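Local coordinates for Alr4995 protein (Nostoc sp., PDB 6LRF), which acts as a bifunctional enzyme, AgrE, with arginine dihydrolase activity, releasing ornithine from arginine, and ornithine cyclodeaminase activity, converting ornithine to proline, at residues Y191-R194 and L195-M198; P338-E341 and V342-I346; G522-A525 and I526-D530; R555-L558 and K559-T563. All coordinates share one frame; numbering follows the deposited sequence.

Contact 1. Residues Y191-R194 and L195-M198; sequences YSNR and LIEM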
ATOM      1  N   TYR B 191      10.187  28.741 -16.126  1.00 27.50           N
ATOM      2  CA  TYR B 191      10.581  29.583 -17.260  1.00 33.14           C
ATOM      3  C   TYR B 191      10.833  31.038 -16.822  1.00 26.87           C
ATOM      4  O   TYR B 191      11.811  31.646 -17.222  1.00 26.59           O
ATOM      5  CB  TYR B 191       9.513  29.549 -18.369  1.00 31.73           C
ATOM      6  CG  TYR B 191       9.237  28.157 -18.929  1.00 44.04           C
ATOM      7  CD1 TYR B 191      10.162  27.520 -19.765  1.00 43.92           C
ATOM      8  CD2 TYR B 191       8.053  27.480 -18.627  1.00 44.76           C
ATOM      9  CE1 TYR B 191       9.918  26.249 -20.281  1.00 49.77           C
ATOM     10  CE2 TYR B 191       7.801  26.210 -19.143  1.00 48.18           C
ATOM     11  CZ  TYR B 191       8.738  25.600 -19.967  1.00 50.08           C
ATOM     12  OH  TYR B 191       8.498  24.338 -20.479  1.00 56.00           O
ATOM     13  N   SER B 192       9.954  31.575 -15.987  1.00 27.22           N
ATOM     14  CA  SER B 192      10.028  32.982 -15.602  1.00 30.78           C
ATOM     15  C   SER B 192      11.200  33.253 -14.664  1.00 30.17           C
ATOM     16  O   SER B 192      11.889  34.278 -14.793  1.00 30.70           O
ATOM     17  CB  SER B 192       8.712  33.417 -14.961  1.00 24.90           C
ATOM     18  OG  SER B 192       7.658  33.233 -15.895  1.00 23.14           O
ATOM     19  N   ASN B 193      11.428  32.326 -13.734  1.00 28.23           N
ATOM     20  CA  ASN B 193      12.581  32.396 -12.836  1.00 29.53           C
ATOM     21  C   ASN B 193      13.903  32.321 -13.587  1.00 30.01           C
ATOM     22  O   ASN B 193      14.863  33.032 -13.268  1.00 28.91           O
ATOM     23  CB  ASN B 193      12.499  31.288 -11.789  1.00 26.98           C
ATOM     24  CG  ASN B 193      11.680  31.701 -10.571  1.00 29.91           C
ATOM     25  OD1 ASN B 193      11.952  32.733  -9.952  1.00 34.04           O
ATOM     26  ND2 ASN B 193      10.668  30.911 -10.234  1.00 25.86           N
ATOM     27  N   ARG B 194      13.955  31.471 -14.601  1.00 27.54           N
ATOM     28  CA  ARG B 194      15.151  31.397 -15.429  1.00 30.19           C
ATOM     29  C   ARG B 194      15.402  32.780 -16.059  1.00 32.86           C
ATOM     30  O   ARG B 194      16.538  33.263 -16.083  1.00 30.83           O
ATOM     31  CB  ARG B 194      14.991  30.314 -16.506  1.00 30.41           C
ATOM     32  CG  ARG B 194      16.108  29.270 -16.598  1.00 38.34           C
ATOM     33  CD  ARG B 194      15.781  28.188 -17.670  1.00 31.36           C
ATOM     34  NE  ARG B 194      14.590  27.427 -17.296  1.00 37.43           N
ATOM     35  CZ  ARG B 194      13.676  26.963 -18.152  1.00 43.66           C
ATOM     36  NH1 ARG B 194      13.809  27.184 -19.456  1.00 37.51           N
ATOM     37  NH2 ARG B 194      12.616  26.284 -17.702  1.00 39.35           N
ATOM     38  N   LEU B 195      14.336  33.425 -16.548  1.00 30.45           N
ATOM     39  CA  LEU B 195      14.480  34.713 -17.237  1.00 28.28           C
ATOM     40  C   LEU B 195      14.993  35.789 -16.293  1.00 24.63           C
ATOM     41  O   LEU B 195      15.853  36.587 -16.665  1.00 29.91           O
ATOM     42  CB  LEU B 195      13.153  35.159 -17.849  1.00 26.40           C
ATOM     43  CG  LEU B 195      13.142  36.506 -18.599  1.00 28.57           C
ATOM     44  CD1 LEU B 195      14.179  36.541 -19.733  1.00 25.30           C
ATOM     45  CD2 LEU B 195      11.741  36.779 -19.150  1.00 25.09           C
ATOM     46  N   ILE B 196      14.446  35.812 -15.080  1.00 27.07           N
ATOM     47  CA  ILE B 196      14.838  36.769 -14.054  1.00 29.28           C
ATOM     48  C   ILE B 196      16.314  36.616 -13.730  1.00 32.48           C
ATOM     49  O   ILE B 196      17.060  37.597 -13.572  1.00 29.83           O
ATOM     50  CB  ILE B 196      14.009  36.575 -12.769  1.00 30.56           C
ATOM     51  CG1 ILE B 196      12.557  37.006 -13.007  1.00 27.78           C
ATOM     52  CG2 ILE B 196      14.609  37.352 -11.624  1.00 29.81           C
ATOM     53  CD1 ILE B 196      11.618  36.655 -11.862  1.00 25.05           C
ATOM     54  N   GLU B 197      16.739  35.363 -13.652  1.00 33.28           N
ATOM     55  CA  GLU B 197      18.099  35.074 -13.239  1.00 38.31           C
ATOM     56  C   GLU B 197      19.087  35.389 -14.370  1.00 35.68           C
ATOM     57  O   GLU B 197      20.235  35.725 -14.096  1.00 41.25           O
ATOM     58  CB  GLU B 197      18.197  33.620 -12.745  1.00 34.62           C
ATOM     59  CG  GLU B 197      17.505  33.422 -11.378  1.00 30.93           C
ATOM     60  CD  GLU B 197      17.106  31.972 -11.084  1.00 39.56           C
ATOM     61  OE1 GLU B 197      17.576  31.063 -11.791  1.00 47.59           O
ATOM     62  OE2 GLU B 197      16.318  31.729 -10.142  1.00 38.80           O
HETATM   63  N   MSE B 198      18.643  35.348 -15.627  1.00 32.24           N
HETATM   64  CA  MSE B 198      19.511  35.772 -16.740  1.00 32.22           C
HETATM   65  C   MSE B 198      19.655  37.300 -16.849  1.00 34.39           C
HETATM   66  O   MSE B 198      20.680  37.801 -17.315  1.00 34.11           O
HETATM   67  CB  MSE B 198      19.003  35.225 -18.074  1.00 25.95           C
HETATM   68  CG  MSE B 198      19.346  33.758 -18.323  1.00 43.98           C
HETATM   69 SE   MSE B 198      18.719  33.119 -20.063  0.47 58.99          SE
HETATM   70  CE  MSE B 198      16.805  33.345 -19.821  1.00 32.88           C
TER

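Contact 2. Residues P338-E341 and V342-I346; sequences PSHE and VMEEI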
ATOM      1  N   PRO B 338       5.159  32.942 -24.657  1.00 18.83           N
ATOM      2  CA  PRO B 338       5.947  34.106 -24.235  1.00 19.94           C
ATOM      3  C   PRO B 338       7.348  34.152 -24.868  1.00 28.12           C
ATOM      4  O   PRO B 338       8.025  35.188 -24.821  1.00 27.04           O
ATOM      5  CB  PRO B 338       6.034  33.922 -22.715  1.00 22.95           C
ATOM      6  CG  PRO B 338       5.960  32.395 -22.532  1.00 22.65           C
ATOM      7  CD  PRO B 338       4.974  31.960 -23.565  1.00 22.46           C
ATOM      8  N   SER B 339       7.783  33.036 -25.445  1.00 26.62           N
ATOM      9  CA  SER B 339       9.110  32.935 -26.052  1.00 25.02           C
ATOM     10  C   SER B 339       9.126  31.776 -27.029  1.00 28.51           C
ATOM     11  O   SER B 339       8.204  30.945 -27.034  1.00 22.37           O
ATOM     12  CB  SER B 339      10.182  32.711 -24.997  1.00 24.61           C
ATOM     13  OG  SER B 339      10.126  31.363 -24.559  1.00 29.29           O
ATOM     14  N   HIS B 340      10.180  31.696 -27.834  1.00 28.55           N
ATOM     15  CA  HIS B 340      10.308  30.612 -28.799  1.00 27.21           C
ATOM     16  C   HIS B 340      10.443  29.271 -28.099  1.00 26.33           C
ATOM     17  O   HIS B 340       9.867  28.263 -28.531  1.00 27.24           O
ATOM     18  CB  HIS B 340      11.509  30.826 -29.726  1.00 31.76           C
ATOM     19  CG  HIS B 340      11.527  29.888 -30.897  1.00 34.85           C
ATOM     20  ND1 HIS B 340      10.433  29.709 -31.722  1.00 39.83           N
ATOM     21  CD2 HIS B 340      12.495  29.073 -31.377  1.00 36.39           C
ATOM     22  CE1 HIS B 340      10.730  28.828 -32.660  1.00 38.37           C
ATOM     23  NE2 HIS B 340      11.976  28.425 -32.472  1.00 35.83           N
ATOM     24  N   GLU B 341      11.205  29.257 -27.018  1.00 26.83           N
ATOM     25  CA  GLU B 341      11.419  28.031 -26.270  1.00 27.24           C
ATOM     26  C   GLU B 341      10.094  27.434 -25.803  1.00 26.04           C
ATOM     27  O   GLU B 341       9.852  26.234 -25.955  1.00 25.79           O
ATOM     28  CB  GLU B 341      12.331  28.311 -25.091  1.00 27.03           C
ATOM     29  CG  GLU B 341      12.471  27.168 -24.116  1.00 31.51           C
ATOM     30  CD  GLU B 341      13.077  27.633 -22.806  1.00 44.10           C
ATOM     31  OE1 GLU B 341      13.514  28.810 -22.753  1.00 48.08           O
ATOM     32  OE2 GLU B 341      13.123  26.836 -21.840  1.00 40.56           O
ATOM     33  N   VAL B 342       9.213  28.271 -25.258  1.00 24.83           N
ATOM     34  CA  VAL B 342       7.940  27.761 -24.739  1.00 22.95           C
ATOM     35  C   VAL B 342       7.030  27.345 -25.903  1.00 22.00           C
ATOM     36  O   VAL B 342       6.314  26.334 -25.825  1.00 23.67           O
ATOM     37  CB  VAL B 342       7.225  28.795 -23.827  1.00 24.40           C
ATOM     38  CG1 VAL B 342       5.818  28.319 -23.460  1.00 22.07           C
ATOM     39  CG2 VAL B 342       8.049  29.060 -22.565  1.00 29.26           C
HETATM   40  N   MSE B 343       7.068  28.115 -26.991  1.00 22.62           N
HETATM   41  CA  MSE B 343       6.333  27.762 -28.210  1.00 21.45           C
HETATM   42  C   MSE B 343       6.732  26.375 -28.749  1.00 22.37           C
HETATM   43  O   MSE B 343       5.883  25.598 -29.180  1.00 23.97           O
HETATM   44  CB  MSE B 343       6.558  28.813 -29.301  1.00 23.45           C
HETATM   45  CG  MSE B 343       5.814  28.499 -30.598  1.00 28.25           C
HETATM   46 SE   MSE B 343       3.822  28.391 -30.352  1.00 55.67          SE
HETATM   47  CE  MSE B 343       3.352  30.292 -30.696  1.00 32.07           C
ATOM     48  N   GLU B 344       8.022  26.069 -28.729  1.00 21.74           N
ATOM     49  CA  GLU B 344       8.494  24.763 -29.182  1.00 22.47           C
ATOM     50  C   GLU B 344       7.974  23.640 -28.295  1.00 23.96           C
ATOM     51  O   GLU B 344       7.624  22.548 -28.770  1.00 25.02           O
ATOM     52  CB  GLU B 344      10.014  24.723 -29.197  1.00 27.18           C
ATOM     53  CG  GLU B 344      10.648  25.645 -30.209  1.00 31.52           C
ATOM     54  CD  GLU B 344      12.157  25.519 -30.211  1.00 36.27           C
ATOM     55  OE1 GLU B 344      12.796  25.876 -29.190  1.00 33.67           O
ATOM     56  OE2 GLU B 344      12.689  25.028 -31.229  1.00 36.71           O
ATOM     57  N   GLU B 345       7.935  23.903 -27.001  1.00 21.38           N
ATOM     58  CA  GLU B 345       7.437  22.913 -26.069  1.00 24.03           C
ATOM     59  C   GLU B 345       5.948  22.618 -26.350  1.00 25.50           C
ATOM     60  O   GLU B 345       5.521  21.455 -26.383  1.00 22.88           O
ATOM     61  CB  GLU B 345       7.650  23.396 -24.643  1.00 23.41           C
ATOM     62  CG  GLU B 345       7.397  22.341 -23.590  1.00 35.51           C
ATOM     63  CD  GLU B 345       8.668  21.634 -23.127  1.00 49.72           C
ATOM     64  OE1 GLU B 345       9.729  22.305 -22.987  1.00 49.81           O
ATOM     65  OE2 GLU B 345       8.595  20.402 -22.898  1.00 47.33           O
ATOM     66  N   ILE B 346       5.174  23.675 -26.581  1.00 22.92           N
ATOM     67  CA  ILE B 346       3.752  23.552 -26.886  1.00 18.47           C
ATOM     68  C   ILE B 346       3.512  22.816 -28.194  1.00 21.22           C
ATOM     69  O   ILE B 346       2.716  21.881 -28.254  1.00 23.07           O
ATOM     70  CB  ILE B 346       3.072  24.943 -26.953  1.00 21.50           C
ATOM     71  CG1 ILE B 346       3.033  25.597 -25.564  1.00 24.71           C
ATOM     72  CG2 ILE B 346       1.673  24.845 -27.551  1.00 20.71           C
ATOM     73  CD1 ILE B 346       2.779  27.103 -25.602  1.00 22.88           C
TER

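Contact 3. Residues G522-A525 and I526-D530; sequences GGNA and IAVHD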
ATOM      1  N   GLY B 522      25.167   6.027  -6.993  1.00 21.31           N
ATOM      2  CA  GLY B 522      23.833   6.035  -7.557  1.00 21.86           C
ATOM      3  C   GLY B 522      23.798   5.575  -8.988  1.00 22.83           C
ATOM      4  O   GLY B 522      24.717   4.909  -9.465  1.00 23.84           O
ATOM      5  N   GLY B 523      22.725   5.931  -9.687  1.00 22.71           N
ATOM      6  CA  GLY B 523      22.588   5.562 -11.082  1.00 19.02           C
ATOM      7  C   GLY B 523      22.606   6.775 -11.997  1.00 22.98           C
ATOM      8  O   GLY B 523      22.840   7.916 -11.566  1.00 22.37           O
ATOM      9  N   ASN B 524      22.345   6.515 -13.270  1.00 18.83           N
ATOM     10  CA  ASN B 524      22.274   7.551 -14.291  1.00 20.68           C
ATOM     11  C   ASN B 524      21.198   8.571 -13.923  1.00 23.06           C
ATOM     12  O   ASN B 524      21.410   9.779 -13.993  1.00 17.65           O
ATOM     13  CB  ASN B 524      21.967   6.918 -15.652  1.00 20.17           C
ATOM     14  CG  ASN B 524      22.212   7.868 -16.812  1.00 22.95           C
ATOM     15  OD1 ASN B 524      23.357   8.283 -17.060  1.00 19.54           O
ATOM     16  ND2 ASN B 524      21.148   8.190 -17.553  1.00 18.06           N
ATOM     17  N   ALA B 525      20.058   8.047 -13.474  1.00 20.42           N
ATOM     18  CA  ALA B 525      18.842   8.826 -13.331  1.00 25.63           C
ATOM     19  C   ALA B 525      18.935   9.922 -12.258  1.00 22.64           C
ATOM     20  O   ALA B 525      18.483  11.044 -12.497  1.00 23.54           O
ATOM     21  CB  ALA B 525      17.657   7.887 -13.046  1.00 26.16           C
ATOM     22  N   ILE B 526      19.521   9.632 -11.099  1.00 22.58           N
ATOM     23  CA  ILE B 526      19.596  10.661 -10.062  1.00 23.07           C
ATOM     24  C   ILE B 526      20.453  11.851 -10.522  1.00 20.71           C
ATOM     25  O   ILE B 526      20.133  12.993 -10.241  1.00 21.93           O
ATOM     26  CB  ILE B 526      20.149  10.134  -8.725  1.00 24.75           C
ATOM     27  CG1 ILE B 526      20.301  11.312  -7.752  1.00 28.09           C
ATOM     28  CG2 ILE B 526      21.505   9.456  -8.907  1.00 22.78           C
ATOM     29  CD1 ILE B 526      19.737  11.053  -6.410  1.00 27.62           C
ATOM     30  N   ALA B 527      21.521  11.576 -11.256  1.00 20.04           N
ATOM     31  CA  ALA B 527      22.363  12.635 -11.784  1.00 21.13           C
ATOM     32  C   ALA B 527      21.622  13.462 -12.827  1.00 23.51           C
ATOM     33  O   ALA B 527      21.700  14.684 -12.802  1.00 21.38           O
ATOM     34  CB  ALA B 527      23.641  12.060 -12.383  1.00 22.54           C
ATOM     35  N   VAL B 528      20.905  12.817 -13.749  1.00 18.08           N
ATOM     36  CA  VAL B 528      20.188  13.607 -14.750  1.00 19.44           C
ATOM     37  C   VAL B 528      19.086  14.457 -14.101  1.00 22.00           C
ATOM     38  O   VAL B 528      18.928  15.619 -14.443  1.00 20.16           O
ATOM     39  CB  VAL B 528      19.547  12.747 -15.863  1.00 19.34           C
ATOM     40  CG1 VAL B 528      18.815  13.646 -16.859  1.00 20.56           C
ATOM     41  CG2 VAL B 528      20.605  11.924 -16.601  1.00 17.24           C
ATOM     42  N   HIS B 529      18.323  13.879 -13.174  1.00 18.10           N
ATOM     43  CA  HIS B 529      17.240  14.612 -12.523  1.00 18.34           C
ATOM     44  C   HIS B 529      17.759  15.767 -11.676  1.00 21.53           C
ATOM     45  O   HIS B 529      17.155  16.836 -11.649  1.00 19.52           O
ATOM     46  CB  HIS B 529      16.399  13.670 -11.652  1.00 22.60           C
ATOM     47  CG  HIS B 529      15.474  12.804 -12.439  1.00 24.58           C
ATOM     48  ND1 HIS B 529      14.160  13.146 -12.675  1.00 32.69           N
ATOM     49  CD2 HIS B 529      15.679  11.630 -13.081  1.00 25.39           C
ATOM     50  CE1 HIS B 529      13.589  12.204 -13.406  1.00 34.07           C
ATOM     51  NE2 HIS B 529      14.493  11.276 -13.672  1.00 26.17           N
ATOM     52  N   ASP B 530      18.861  15.543 -10.968  1.00 21.04           N
ATOM     53  CA  ASP B 530      19.459  16.591 -10.150  1.00 21.39           C
ATOM     54  C   ASP B 530      19.916  17.742 -11.038  1.00 25.85           C
ATOM     55  O   ASP B 530      19.666  18.916 -10.745  1.00 22.40           O
ATOM     56  CB  ASP B 530      20.637  16.051  -9.351  1.00 20.60           C
ATOM     57  CG  ASP B 530      21.439  17.157  -8.661  1.00 26.10           C
ATOM     58  OD1 ASP B 530      20.911  17.787  -7.706  1.00 25.85           O
ATOM     59  OD2 ASP B 530      22.609  17.365  -9.048  1.00 26.19           O
TER

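Contact 4. Residues R555-L558 and K559-T563; sequences RHHL and KVINT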
ATOM      1  N   ARG B 555      11.644  16.845 -23.340  1.00 24.90           N
ATOM      2  CA  ARG B 555      12.560  17.790 -23.972  1.00 26.46           C
ATOM      3  C   ARG B 555      13.621  18.324 -22.994  1.00 24.86           C
ATOM      4  O   ARG B 555      14.817  18.286 -23.293  1.00 25.45           O
ATOM      5  CB  ARG B 555      11.767  18.954 -24.607  1.00 27.26           C
ATOM      6  CG  ARG B 555      11.045  18.578 -25.923  1.00 27.80           C
ATOM      7  CD  ARG B 555      10.246  19.753 -26.494  1.00 27.17           C
ATOM      8  NE  ARG B 555      11.085  20.924 -26.757  1.00 25.60           N
ATOM      9  CZ  ARG B 555      11.708  21.145 -27.911  1.00 31.64           C
ATOM     10  NH1 ARG B 555      11.588  20.277 -28.910  1.00 25.70           N
ATOM     11  NH2 ARG B 555      12.442  22.237 -28.079  1.00 30.55           N
ATOM     12  N   HIS B 556      13.194  18.807 -21.827  1.00 21.61           N
ATOM     13  CA  HIS B 556      14.132  19.297 -20.827  1.00 22.51           C
ATOM     14  C   HIS B 556      15.094  18.192 -20.388  1.00 24.59           C
ATOM     15  O   HIS B 556      16.287  18.436 -20.173  1.00 22.72           O
ATOM     16  CB  HIS B 556      13.388  19.861 -19.608  1.00 30.33           C
ATOM     17  CG  HIS B 556      12.829  21.238 -19.819  1.00 36.16           C
ATOM     18  ND1 HIS B 556      12.334  22.009 -18.786  1.00 43.00           N
ATOM     19  CD2 HIS B 556      12.686  21.982 -20.943  1.00 37.18           C
ATOM     20  CE1 HIS B 556      11.919  23.168 -19.264  1.00 41.46           C
ATOM     21  NE2 HIS B 556      12.126  23.182 -20.569  1.00 39.27           N
ATOM     22  N   HIS B 557      14.568  16.978 -20.252  1.00 25.06           N
ATOM     23  CA  HIS B 557      15.359  15.826 -19.811  1.00 24.44           C
ATOM     24  C   HIS B 557      16.446  15.425 -20.820  1.00 23.28           C
ATOM     25  O   HIS B 557      17.621  15.279 -20.473  1.00 22.06           O
ATOM     26  CB  HIS B 557      14.429  14.649 -19.559  1.00 25.15           C
ATOM     27  CG  HIS B 557      15.007  13.602 -18.663  1.00 31.92           C
ATOM     28  ND1 HIS B 557      15.228  13.809 -17.313  1.00 35.79           N
ATOM     29  CD2 HIS B 557      15.410  12.335 -18.924  1.00 30.51           C
ATOM     30  CE1 HIS B 557      15.735  12.710 -16.781  1.00 31.56           C
ATOM     31  NE2 HIS B 557      15.858  11.803 -17.734  1.00 30.25           N
ATOM     32  N   LEU B 558      16.031  15.241 -22.069  1.00 21.60           N
ATOM     33  CA  LEU B 558      16.938  14.926 -23.168  1.00 21.84           C
ATOM     34  C   LEU B 558      17.930  16.057 -23.430  1.00 25.24           C
ATOM     35  O   LEU B 558      19.092  15.791 -23.759  1.00 21.16           O
ATOM     36  CB  LEU B 558      16.142  14.629 -24.445  1.00 21.41           C
ATOM     37  CG  LEU B 558      15.833  13.155 -24.697  1.00 29.70           C
ATOM     38  CD1 LEU B 558      17.123  12.408 -25.063  1.00 25.89           C
ATOM     39  CD2 LEU B 558      15.173  12.523 -23.477  1.00 30.04           C
ATOM     40  N   LYS B 559      17.476  17.308 -23.292  1.00 18.40           N
ATOM     41  CA  LYS B 559      18.381  18.451 -23.444  1.00 20.62           C
ATOM     42  C   LYS B 559      19.524  18.374 -22.462  1.00 21.56           C
ATOM     43  O   LYS B 559      20.676  18.634 -22.808  1.00 22.74           O
ATOM     44  CB  LYS B 559      17.649  19.783 -23.246  1.00 23.31           C
ATOM     45  CG  LYS B 559      18.594  20.956 -23.041  1.00 27.04           C
ATOM     46  CD  LYS B 559      17.893  22.303 -23.211  1.00 34.21           C
ATOM     47  CE  LYS B 559      18.911  23.434 -23.327  1.00 38.91           C
ATOM     48  NZ  LYS B 559      18.309  24.672 -23.911  1.00 41.29           N
ATOM     49  N   VAL B 560      19.209  18.034 -21.218  1.00 19.13           N
ATOM     50  CA  VAL B 560      20.239  17.958 -20.202  1.00 17.66           C
ATOM     51  C   VAL B 560      21.235  16.853 -20.538  1.00 21.65           C
ATOM     52  O   VAL B 560      22.446  17.035 -20.407  1.00 19.96           O
ATOM     53  CB  VAL B 560      19.632  17.712 -18.798  1.00 26.44           C
ATOM     54  CG1 VAL B 560      20.714  17.274 -17.803  1.00 22.76           C
ATOM     55  CG2 VAL B 560      18.902  18.966 -18.310  1.00 29.14           C
ATOM     56  N   ILE B 561      20.723  15.708 -20.979  1.00 21.29           N
ATOM     57  CA  ILE B 561      21.591  14.577 -21.283  1.00 17.93           C
ATOM     58  C   ILE B 561      22.508  14.938 -22.440  1.00 20.32           C
ATOM     59  O   ILE B 561      23.727  14.758 -22.358  1.00 19.69           O
ATOM     60  CB  ILE B 561      20.780  13.317 -21.605  1.00 19.18           C
ATOM     61  CG1 ILE B 561      20.106  12.818 -20.308  1.00 17.74           C
ATOM     62  CG2 ILE B 561      21.688  12.239 -22.218  1.00 19.19           C
ATOM     63  CD1 ILE B 561      19.132  11.657 -20.508  1.00 21.23           C
ATOM     64  N   ASN B 562      21.924  15.478 -23.504  1.00 18.95           N
ATOM     65  CA  ASN B 562      22.709  15.928 -24.651  1.00 21.42           C
ATOM     66  C   ASN B 562      23.767  16.988 -24.301  1.00 20.18           C
ATOM     67  O   ASN B 562      24.886  16.963 -24.804  1.00 23.54           O
ATOM     68  CB  ASN B 562      21.782  16.488 -25.732  1.00 17.71           C
ATOM     69  CG  ASN B 562      22.472  16.586 -27.057  1.00 22.66           C
ATOM     70  OD1 ASN B 562      22.911  15.569 -27.596  1.00 20.27           O
ATOM     71  ND2 ASN B 562      22.591  17.807 -27.596  1.00 18.72           N
ATOM     72  N   THR B 563      23.412  17.922 -23.432  1.00 21.96           N
ATOM     73  CA  THR B 563      24.341  18.982 -23.047  1.00 20.27           C
ATOM     74  C   THR B 563      25.541  18.429 -22.273  1.00 22.27           C
ATOM     75  O   THR B 563      26.690  18.814 -22.520  1.00 24.45           O
ATOM     76  CB  THR B 563      23.604  20.061 -22.219  1.00 22.61           C
ATOM     77  OG1 THR B 563      22.571  20.635 -23.025  1.00 22.82           O
ATOM     78  CG2 THR B 563      24.549  21.155 -21.770  1.00 25.18           C
TER

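Contact 1. Residues Y191-R194 and L195-M198
Ile196 N donates to Ser192 O at 3.0 Å with an N-H...O angle of 159°, and the same oxygen is also approached by a carbon, since CG1 of Ile196 lies 3.3 Å from Ser192 O. One branch of the isoleucine thus touches the oxygen that its own amide holds. Three further i to i+4 bonds complete this run of alpha helix: Leu195 N to Tyr191 O, Glu197 N to Asn193 O and Met198 N to Arg194 O.

On the next residue the pattern recurs with a charged chain. Glu197 CG stands beside the backbone N (chi1 -72°), which brings the side chain back over the preceding turn and places Glu197 CD 3.3 Å from Asn193 O. The selenomethionine Met198 bends at chi3 (-63°), and its methyl CE returns to 3.7 Å from Arg194 O. Arg194 also runs back toward the start of the helix, bent at chi3: Tyr191 CA lies over one face of its guanidinium, 3.9 Å from the plane and offset toward the rim. From there NH1 forms a salt bridge with Glu341, while Ser192 OG is bonded to Asp189 and to Arg160 N. Leu195 and Ile196 pack on strand 155-160. Such an amphipathic helix, here 190-199, is the connecting element of the beta-alpha-beta unit made with strands 181-183 and 205-207, within the GME-type dihydrolase region.

Contact 2. Residues P338-E341 and V342-I346
Val342 meets Pro338, four residues earlier and just ahead of the helix, where the chain leaves strand 329-337. The two side chains cross at about a right angle, CG1 of Val342 lying 3.7 Å from Pro338 CD and CG2 3.9 Å from Pro338 CG. The amide of Val342 is held as well: Ser339, the N-cap of helix 340-352, accepts it through OG at 3.3 Å and an angle of 166°. Ser339 O then receives Met343 N at 3.0 Å.

His340 pairs with Glu344. Glu344 CG lies beside its backbone N (chi1 -66°), which carries the chain over one face of the imidazole. CG sits 4.0 Å from the ring centroid, over the face, 16° off the normal and displaced toward the rim, a CH-pi contact. The carboxylate follows, stacked against the ring, with CD 3.7 Å from His340 NE2. An alanine here in place of Glu344 is likely to strip this cover from the imidazole and deprive Arg555 of a weak, long ion-pair partner. The ring's rotation is also held by bonds from outside, ND1 to Glu284 and NE2 to Asp436.

Glu341 is extended beyond CG, and its OE2 forms a salt bridge with Arg194; its carbonyl O accepts Glu345 N at 3.2 Å. Glu344 OE2 also lies close to Asp379 OD2. With carboxylates at both ring nitrogens and another over a face, the surroundings would probably favour a protonated, positively charged His340, and they concentrate acidic groups at this helix start.

Contact 3. Residues G522-A525 and I526-D530
Ile526 carries CG1 anti to its backbone N (chi1 175°), which turns CG2 into the space between N and the carbonyl carbon and brings it to 3.4 Å from Gly523 O. In His529, by contrast, CG stands beside the backbone N (chi1 -76°), laying the ring edge against the preceding turn, where CD2 comes 2.9 Å from Ala525 O near the ring plane. That oxygen is at the same time the acceptor of His529 N, at 2.9 Å and an angle of 169°. Val528 N bonds to Asn524 O at 3.1 Å, and Val528 CG2 passes Asn524 ND2 at 3.9 Å.

Gly523 is the N-cap, and the residue before it is closely fitted too: a beta carbon on Gly522 would fall 3.0 Å from Ile526 CG2, a tight approach that glycine avoids. The far edge of His529 is held by ND1 to Ser539 OG, and its ring also meets those of His501 and His557. A leucine in its place would probably leave Ser539 without that acceptor or donor and lose the angled ring contacts with His501 and His557.

Asn524 OD1 bonds to Thr609 and Leu606 N. The turn thus joins strand 519-523, whose Gly522 pairs with strand 594-597 in the parallel sheet of the Rossmann-like region, to helix 524-536, with helix 554-567 packed on Val528.

Contact 4. Residues R555-L558 and K559-T563
His557 and Ile561 meet one turn apart on alpha helix 554-567, in the Rossmann-fold region, their side chains slanting across one another with His557 CD2 4.1 Å from Ile561 CD1. Four i to i+4 backbone bonds hold the turn; the straightest is Asn562 N to Leu558 O, 2.9 Å at 174°, while Lys559 N reaches Arg555 O at 2.8 Å. Carbons also close on the acceptor oxygens: Lys559 CB lies 3.2 Å from Arg555 O, and Val560 CG2 3.3 Å from His556 O, which accepts Val560 N.

In the next shell, Glu532 takes the His557 ND1 bond and fixes the rotation of the ring against which Ile561 packs. His556 ND1 is bonded to Thr538 OG1, and Asn562 OD1 accepts from Ala376 N. Val560 lies on Ile531 of helix 524-536, whereas Arg555 and His556 border helix 340-352.

At the far end of the turn Lys559 O is gripped twice by one residue. Thr563 N donates to it, and Thr563 OG1, standing beside its own backbone N (chi1 -61°), donates from the opposite face of the carbonyl plane, 2.8 Å from Lys559 O.

In the fold
Contacts 3 and 4 are buried, and both belong to the Rossmann-fold region: their centres are about 13 Å apart, and Val528 CG1 meets His557 CE1 and Ile561 CG1, making an interface of apolar branches and imidazoles. Contacts 1 and 2 are only partly buried and lie in different family regions; they meet through the Arg194-Glu341 salt bridge and the packing of Tyr191. Contact 4 touches all three others, its His556 near Arg194 of contact 1 and Glu345 of contact 2. Contact 3 stays clear of contacts 1 and 2, nearest atoms about 12 and 13 Å away. Contacts 2 and 3 include helix starts; contacts 1 and 4 lie within helices.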